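Local coordinates for protein isomaltose glucohydrolase (Kribbella flavida, PDB 5Z3E) that hydrolyses the alpha-1,6-glucosidic linkage of isomaltose from its non-reducing end, releasing beta-D-glucose and D-glucose inside the cell, at residues 292-304 with 313-325. The protein carries 1 engineered substitution. Sequence-based numbering, arbitrary orientation.
Sequences VAKDLDVDGGVHR and GGQWILLSALLGW
Arg304 runs across one face of the indole of Trp316. From CB, 4.2 Å from Leu319 CD1, the chain passes to CG, which rests near Trp316 CD1 and NE1; CD then sits over the face of the five-membered ring in a CH-pi contact, 3.6 Å from its centroid. A bend at chi3 (-62°) carries NE and CZ on over the same indole, bringing NH1 to 3.7 Å from Trp316 CZ2 with the guanidinium and ring planes only 2° apart. Asp308, outside both segments, forms a salt bridge with Arg304 NE.

The type I' turn Val298–Gly301 of a short beta hairpin meets the first turn of helix 317-329. Ser320 OG donates to Gly300 O (2.7 Å), in the carbonyl plane on a lone pair, and accepts from Val302 N (3.0 Å), so one buried hydroxyl grips two backbone groups of the hairpin. Trp316, the N-cap residue of that helix, sends its N to Val302 O in a nearly straight bond (2.9 Å, 174°) that arrives from above the carbonyl plane. Val302 packs its CG1 on Leu319 CB and its CG2 against Leu323 CD2 (4.0 Å).

Gln315 CG lies over one face of the His303 ring in a CH-pi contact, while His303 ND1 bonds weakly to Gly314 O and NE2 is hydrogen-bonded to His360.

The side chain of Trp316 lies about 4 Å from that of Ala355, the engineered residue at the inferred catalytic-base position. The parallel guanidinium of Arg304 probably limits tilting of the indole there, while the Trp316 backbone is tied to Val302.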
ATOM      1  N   VAL A 292       7.837  14.985  -5.612  1.00  9.52           N
ATOM      2  CA  VAL A 292       8.448  13.751  -5.157  1.00  9.94           C
ATOM      3  C   VAL A 292       9.743  13.496  -5.924  1.00 10.36           C
ATOM      4  O   VAL A 292      10.774  13.117  -5.350  1.00 11.50           O
ATOM      5  CB  VAL A 292       7.456  12.579  -5.270  1.00 10.61           C
ATOM      6  CG1 VAL A 292       8.153  11.246  -5.033  1.00 11.80           C
ATOM      7  CG2 VAL A 292       6.305  12.776  -4.287  1.00 11.00           C
ATOM      8  N   ALA A 293       9.709  13.692  -7.251  1.00 10.77           N
ATOM      9  CA  ALA A 293      10.910  13.457  -8.047  1.00 12.24           C
ATOM     10  C   ALA A 293      12.050  14.363  -7.583  1.00 12.53           C
ATOM     11  O   ALA A 293      13.179  13.916  -7.386  1.00 14.76           O
ATOM     12  CB  ALA A 293      10.589  13.660  -9.503  1.00 14.16           C
ATOM     13  N   LYS A 294      11.750  15.647  -7.419  1.00 11.75           N
ATOM     14  CA  LYS A 294      12.779  16.597  -7.047  1.00 12.22           C
ATOM     15  C   LYS A 294      13.308  16.364  -5.637  1.00 12.29           C
ATOM     16  O   LYS A 294      14.525  16.423  -5.390  1.00 13.52           O
ATOM     17  CB  LYS A 294      12.232  18.023  -7.153  1.00 15.56           C
ATOM     18  CG  LYS A 294      13.248  19.080  -6.802  1.00 19.19           C
ATOM     19  CD  LYS A 294      12.797  20.453  -7.106  1.00 31.76           C
ATOM     20  CE  LYS A 294      14.059  21.377  -7.010  1.00 44.94           C
ATOM     21  NZ  LYS A 294      13.664  22.729  -6.581  1.00 84.85           N
ATOM     22  N   ASP A 295      12.416  16.125  -4.680  1.00 10.78           N
ATOM     23  CA  ASP A 295      12.807  16.085  -3.281  1.00 10.69           C
ATOM     24  C   ASP A 295      13.293  14.727  -2.818  1.00 10.24           C
ATOM     25  O   ASP A 295      14.049  14.652  -1.860  1.00 11.46           O
ATOM     26  CB  ASP A 295      11.674  16.549  -2.387  1.00 11.38           C
ATOM     27  CG  ASP A 295      11.295  18.004  -2.587  1.00 15.03           C
ATOM     28  OD1 ASP A 295      11.961  18.714  -3.361  1.00 19.71           O
ATOM     29  OD2 ASP A 295      10.301  18.425  -1.987  1.00 16.79           O
ATOM     30  N   LEU A 296      12.826  13.660  -3.472  1.00  9.66           N
ATOM     31  CA  LEU A 296      12.998  12.314  -2.929  1.00  9.88           C
ATOM     32  C   LEU A 296      13.568  11.290  -3.891  1.00 10.21           C
ATOM     33  O   LEU A 296      13.984  10.224  -3.443  1.00 11.42           O
ATOM     34  CB  LEU A 296      11.685  11.790  -2.349  1.00  9.89           C
ATOM     35  CG  LEU A 296      11.143  12.596  -1.169  1.00 12.18           C
ATOM     36  CD1 LEU A 296       9.723  12.090  -0.841  1.00 11.90           C
ATOM     37  CD2 LEU A 296      12.042  12.494   0.082  1.00 13.93           C
ATOM     38  N   ASP A 297      13.599  11.548  -5.198  1.00 10.70           N
ATOM     39  CA  ASP A 297      14.036  10.561  -6.178  1.00 10.44           C
ATOM     40  C   ASP A 297      15.472  10.833  -6.551  1.00 11.07           C
ATOM     41  O   ASP A 297      15.772  11.880  -7.101  1.00 13.85           O
ATOM     42  CB  ASP A 297      13.120  10.633  -7.400  1.00 11.05           C
ATOM     43  CG  ASP A 297      13.328   9.544  -8.409  1.00 12.16           C
ATOM     44  OD1 ASP A 297      14.235   8.742  -8.311  1.00 18.38           O
ATOM     45  OD2 ASP A 297      12.483   9.501  -9.339  1.00 14.39           O
ATOM     46  N   VAL A 298      16.361   9.910  -6.249  1.00 11.22           N
ATOM     47  CA  VAL A 298      17.771  10.033  -6.609  1.00 12.41           C
ATOM     48  C   VAL A 298      18.096   8.890  -7.560  1.00 12.51           C
ATOM     49  O   VAL A 298      18.071   7.719  -7.191  1.00 12.94           O
ATOM     50  CB  VAL A 298      18.677  10.010  -5.365  1.00 13.71           C
ATOM     51  CG1 VAL A 298      20.140  10.069  -5.774  1.00 16.62           C
ATOM     52  CG2 VAL A 298      18.315  11.186  -4.465  1.00 15.07           C
ATOM     53  N   ASP A 299      18.366   9.257  -8.805  1.00 13.36           N
ATOM     54  CA  ASP A 299      18.758   8.308  -9.829  1.00 15.44           C
ATOM     55  C   ASP A 299      17.766   7.197 -10.093  1.00 13.32           C
ATOM     56  O   ASP A 299      18.137   6.133 -10.558  1.00 16.48           O
ATOM     57  CB  ASP A 299      20.148   7.677  -9.515  1.00 20.11           C
ATOM     58  CG  ASP A 299      21.209   8.672  -9.304  1.00 24.86           C
ATOM     59  OD1 ASP A 299      21.242   9.667 -10.059  1.00 29.30           O
ATOM     60  OD2 ASP A 299      22.070   8.400  -8.413  1.00 28.64           O
ATOM     61  N   GLY A 300      16.491   7.451  -9.814  1.00 12.08           N
ATOM     62  CA  GLY A 300      15.467   6.445  -9.988  1.00 11.89           C
ATOM     63  C   GLY A 300      15.029   5.755  -8.723  1.00 10.88           C
ATOM     64  O   GLY A 300      14.014   5.065  -8.746  1.00 11.64           O
ATOM     65  N   GLY A 301      15.792   5.910  -7.650  1.00 10.69           N
ATOM     66  CA  GLY A 301      15.493   5.310  -6.359  1.00 10.43           C
ATOM     67  C   GLY A 301      14.834   6.310  -5.427  1.00 10.42           C
ATOM     68  O   GLY A 301      15.423   7.352  -5.119  1.00 11.41           O
ATOM     69  N   VAL A 302      13.601   6.030  -4.986  1.00  9.75           N
ATOM     70  CA  VAL A 302      12.815   7.006  -4.274  1.00  9.96           C
ATOM     71  C   VAL A 302      12.898   6.807  -2.752  1.00  9.82           C
ATOM     72  O   VAL A 302      12.610   5.716  -2.224  1.00 10.50           O
ATOM     73  CB  VAL A 302      11.340   6.974  -4.754  1.00  9.63           C
ATOM     74  CG1 VAL A 302      10.484   7.942  -3.971  1.00 10.44           C
ATOM     75  CG2 VAL A 302      11.242   7.270  -6.234  1.00 10.49           C
ATOM     76  N   HIS A 303      13.264   7.871  -2.044  1.00 10.02           N
ATOM     77  CA  HIS A 303      13.286   7.902  -0.597  1.00 10.18           C
ATOM     78  C   HIS A 303      11.872   8.083  -0.025  1.00  9.64           C
ATOM     79  O   HIS A 303      10.968   8.596  -0.690  1.00 10.05           O
ATOM     80  CB  HIS A 303      14.148   9.079  -0.120  1.00 11.39           C
ATOM     81  CG  HIS A 303      15.610   8.940  -0.436  1.00 11.64           C
ATOM     82  ND1 HIS A 303      16.390   7.997   0.178  1.00 13.46           N
ATOM     83  CD2 HIS A 303      16.423   9.661  -1.228  1.00 13.51           C
ATOM     84  CE1 HIS A 303      17.633   8.116  -0.240  1.00 13.94           C
ATOM     85  NE2 HIS A 303      17.701   9.128  -1.081  1.00 14.50           N
ATOM     86  N   ARG A 304      11.709   7.707   1.232  1.00 10.12           N
ATOM     87  CA  ARG A 304      10.406   7.823   1.885  1.00 10.00           C
ATOM     88  C   ARG A 304      10.082   9.257   2.279  1.00 10.60           C
ATOM     89  O   ARG A 304       9.005   9.772   1.987  1.00 10.64           O
ATOM     90  CB  ARG A 304      10.307   6.896   3.096  1.00 10.58           C
ATOM     91  CG  ARG A 304      10.591   5.438   2.779  1.00 10.46           C
ATOM     92  CD  ARG A 304      10.145   4.472   3.833  1.00 10.87           C
ATOM     93  NE  ARG A 304      10.850   4.720   5.095  1.00 12.61           N
ATOM     94  CZ  ARG A 304      10.574   4.094   6.239  1.00 13.62           C
ATOM     95  NH1 ARG A 304       9.635   3.160   6.276  1.00 12.41           N
ATOM     96  NH2 ARG A 304      11.209   4.417   7.337  1.00 16.87           N
ATOM     97  N   GLY A 313      17.900   5.835   5.767  1.00 18.38           N
ATOM     98  CA  GLY A 313      17.079   6.506   4.794  1.00 15.90           C
ATOM     99  C   GLY A 313      17.475   6.190   3.364  1.00 14.15           C
ATOM    100  O   GLY A 313      17.902   7.082   2.600  1.00 14.75           O
ATOM    101  N   GLY A 314      17.311   4.933   2.977  1.00 14.67           N
ATOM    102  CA  GLY A 314      17.678   4.495   1.652  1.00 13.88           C
ATOM    103  C   GLY A 314      16.571   4.623   0.629  1.00 12.64           C
ATOM    104  O   GLY A 314      15.570   5.296   0.856  1.00 12.44           O
ATOM    105  N   GLN A 315      16.787   4.001  -0.515  1.00 12.41           N
ATOM    106  CA  GLN A 315      15.930   4.114  -1.690  1.00 11.70           C
ATOM    107  C   GLN A 315      15.039   2.887  -1.772  1.00 10.95           C
ATOM    108  O   GLN A 315      15.541   1.762  -1.796  1.00 11.99           O
ATOM    109  CB  GLN A 315      16.806   4.209  -2.943  1.00 12.47           C
ATOM    110  CG  GLN A 315      17.683   5.441  -2.962  1.00 13.60           C
ATOM    111  CD  GLN A 315      18.848   5.276  -3.926  1.00 15.17           C
ATOM    112  OE1 GLN A 315      19.693   4.411  -3.695  1.00 18.19           O
ATOM    113  NE2 GLN A 315      18.914   6.086  -4.971  1.00 18.30           N
ATOM    114  N   TRP A 316      13.722   3.112  -1.806  1.00 10.34           N
ATOM    115  CA  TRP A 316      12.756   2.025  -1.668  1.00 10.28           C
ATOM    116  C   TRP A 316      12.217   1.576  -3.010  1.00  9.79           C
ATOM    117  O   TRP A 316      11.621   2.351  -3.776  1.00 10.31           O
ATOM    118  CB  TRP A 316      11.612   2.479  -0.759  1.00 10.29           C
ATOM    119  CG  TRP A 316      12.018   2.448   0.694  1.00 10.47           C
ATOM    120  CD1 TRP A 316      12.969   3.194   1.336  1.00 10.98           C
ATOM    121  CD2 TRP A 316      11.483   1.559   1.678  1.00 10.35           C
ATOM    122  NE1 TRP A 316      13.057   2.807   2.653  1.00 11.51           N
ATOM    123  CE2 TRP A 316      12.154   1.812   2.882  1.00 11.10           C
ATOM    124  CE3 TRP A 316      10.479   0.590   1.648  1.00 10.98           C
ATOM    125  CZ2 TRP A 316      11.845   1.138   4.048  1.00 12.67           C
ATOM    126  CZ3 TRP A 316      10.185  -0.087   2.797  1.00 12.14           C
ATOM    127  CH2 TRP A 316      10.857   0.195   3.993  1.00 12.65           C
ATOM    128  N   ILE A 317      12.353   0.275  -3.284  1.00  9.87           N
ATOM    129  CA  ILE A 317      11.884  -0.319  -4.519  1.00  9.70           C
ATOM    130  C   ILE A 317      10.396  -0.023  -4.727  1.00  9.49           C
ATOM    131  O   ILE A 317       9.966   0.348  -5.824  1.00  9.68           O
ATOM    132  CB  ILE A 317      12.178  -1.826  -4.573  1.00 10.49           C
ATOM    133  CG1 ILE A 317      13.656  -2.112  -4.927  1.00 11.64           C
ATOM    134  CG2 ILE A 317      11.286  -2.527  -5.572  1.00 11.15           C
ATOM    135  CD1 ILE A 317      14.682  -1.610  -3.960  1.00 12.12           C
ATOM    136  N   LEU A 318       9.586  -0.206  -3.672  1.00  9.49           N
ATOM    137  CA  LEU A 318       8.143  -0.067  -3.830  1.00  9.44           C
ATOM    138  C   LEU A 318       7.764   1.364  -4.185  1.00  8.88           C
ATOM    139  O   LEU A 318       6.761   1.582  -4.854  1.00  9.29           O
ATOM    140  CB  LEU A 318       7.422  -0.597  -2.577  1.00  9.67           C
ATOM    141  CG  LEU A 318       7.555   0.207  -1.298  1.00 10.00           C
ATOM    142  CD1 LEU A 318       6.467   1.268  -1.207  1.00 11.27           C
ATOM    143  CD2 LEU A 318       7.508  -0.684  -0.084  1.00 10.88           C
ATOM    144  N   LEU A 319       8.541   2.342  -3.713  1.00  8.96           N
ATOM    145  CA  LEU A 319       8.263   3.735  -3.993  1.00  8.87           C
ATOM    146  C   LEU A 319       8.715   4.122  -5.404  1.00  8.79           C
ATOM    147  O   LEU A 319       8.032   4.910  -6.061  1.00  9.00           O
ATOM    148  CB  LEU A 319       8.860   4.656  -2.954  1.00  9.24           C
ATOM    149  CG  LEU A 319       8.262   4.542  -1.550  1.00  9.45           C
ATOM    150  CD1 LEU A 319       8.954   5.499  -0.617  1.00 10.41           C
ATOM    151  CD2 LEU A 319       6.746   4.795  -1.573  1.00  9.90           C
ATOM    152  N   SER A 320       9.838   3.578  -5.870  1.00  9.19           N
ATOM    153  CA  SER A 320      10.195   3.752  -7.279  1.00  9.15           C
ATOM    154  C   SER A 320       9.148   3.137  -8.194  1.00  9.05           C
ATOM    155  O   SER A 320       8.809   3.704  -9.226  1.00  9.33           O
ATOM    156  CB  SER A 320      11.569   3.158  -7.527  1.00  9.99           C
ATOM    157  OG  SER A 320      12.550   3.903  -6.854  1.00 10.98           O
ATOM    158  N   ALA A 321       8.604   1.989  -7.796  1.00  9.20           N
ATOM    159  CA  ALA A 321       7.573   1.351  -8.589  1.00  9.26           C
ATOM    160  C   ALA A 321       6.305   2.187  -8.589  1.00  9.08           C
ATOM    161  O   ALA A 321       5.646   2.332  -9.615  1.00  9.68           O
ATOM    162  CB  ALA A 321       7.274  -0.033  -8.046  1.00 10.05           C
ATOM    163  N   LEU A 322       5.923   2.708  -7.423  1.00  9.05           N
ATOM    164  CA  LEU A 322       4.742   3.551  -7.313  1.00  8.98           C
ATOM    165  C   LEU A 322       4.855   4.801  -8.184  1.00  8.83           C
ATOM    166  O   LEU A 322       3.903   5.193  -8.871  1.00  9.17           O
ATOM    167  CB  LEU A 322       4.555   3.923  -5.840  1.00  9.38           C
ATOM    168  CG  LEU A 322       3.386   4.811  -5.525  1.00 10.17           C
ATOM    169  CD1 LEU A 322       2.061   4.161  -5.872  1.00 10.48           C
ATOM    170  CD2 LEU A 322       3.447   5.182  -4.049  1.00 10.72           C
ATOM    171  N   LEU A 323       6.018   5.457  -8.138  1.00  8.79           N
ATOM    172  CA  LEU A 323       6.221   6.628  -8.978  1.00  8.90           C
ATOM    173  C   LEU A 323       6.178   6.224 -10.450  1.00  8.75           C
ATOM    174  O   LEU A 323       5.535   6.899 -11.262  1.00  9.34           O
ATOM    175  CB  LEU A 323       7.512   7.362  -8.612  1.00  9.36           C
ATOM    176  CG  LEU A 323       7.756   8.651  -9.390  1.00 10.08           C
ATOM    177  CD1 LEU A 323       6.616   9.656  -9.268  1.00 11.98           C
ATOM    178  CD2 LEU A 323       9.064   9.289  -8.934  1.00 11.83           C
ATOM    179  N   GLY A 324       6.843   5.123 -10.804  1.00  9.16           N
ATOM    180  CA  GLY A 324       6.802   4.671 -12.176  1.00  9.58           C
ATOM    181  C   GLY A 324       5.388   4.390 -12.679  1.00  9.20           C
ATOM    182  O   GLY A 324       5.044   4.719 -13.815  1.00  9.90           O
ATOM    183  N   TRP A 325       4.571   3.757 -11.828  1.00  8.95           N
ATOM    184  CA  TRP A 325       3.176   3.450 -12.163  1.00  9.02           C
ATOM    185  C   TRP A 325       2.437   4.746 -12.465  1.00  8.89           C
ATOM    186  O   TRP A 325       1.698   4.868 -13.429  1.00  9.55           O
ATOM    187  CB  TRP A 325       2.597   2.706 -10.974  1.00  9.34           C
ATOM    188  CG  TRP A 325       1.172   2.230 -11.060  1.00  9.49           C
ATOM    189  CD1 TRP A 325       0.300   2.241 -12.113  1.00 10.27           C
ATOM    190  CD2 TRP A 325       0.487   1.600  -9.981  1.00  9.01           C
ATOM    191  NE1 TRP A 325      -0.884   1.654 -11.730  1.00 10.50           N
ATOM    192  CE2 TRP A 325      -0.794   1.255 -10.434  1.00  9.64           C
ATOM    193  CE3 TRP A 325       0.838   1.300  -8.665  1.00  8.97           C
ATOM    194  CZ2 TRP A 325      -1.733   0.611  -9.604  1.00 10.07           C
ATOM    195  CZ3 TRP A 325      -0.073   0.676  -7.859  1.00  9.89           C
ATOM    196  CH2 TRP A 325      -1.336   0.337  -8.320  1.00 10.09           C
TER
HETATM  197  O   HOH W   1      21.645   6.390  -6.453  1.00 25.58           O
HETATM  198  O   HOH W   2      14.119   6.893   2.615  1.00 12.87           O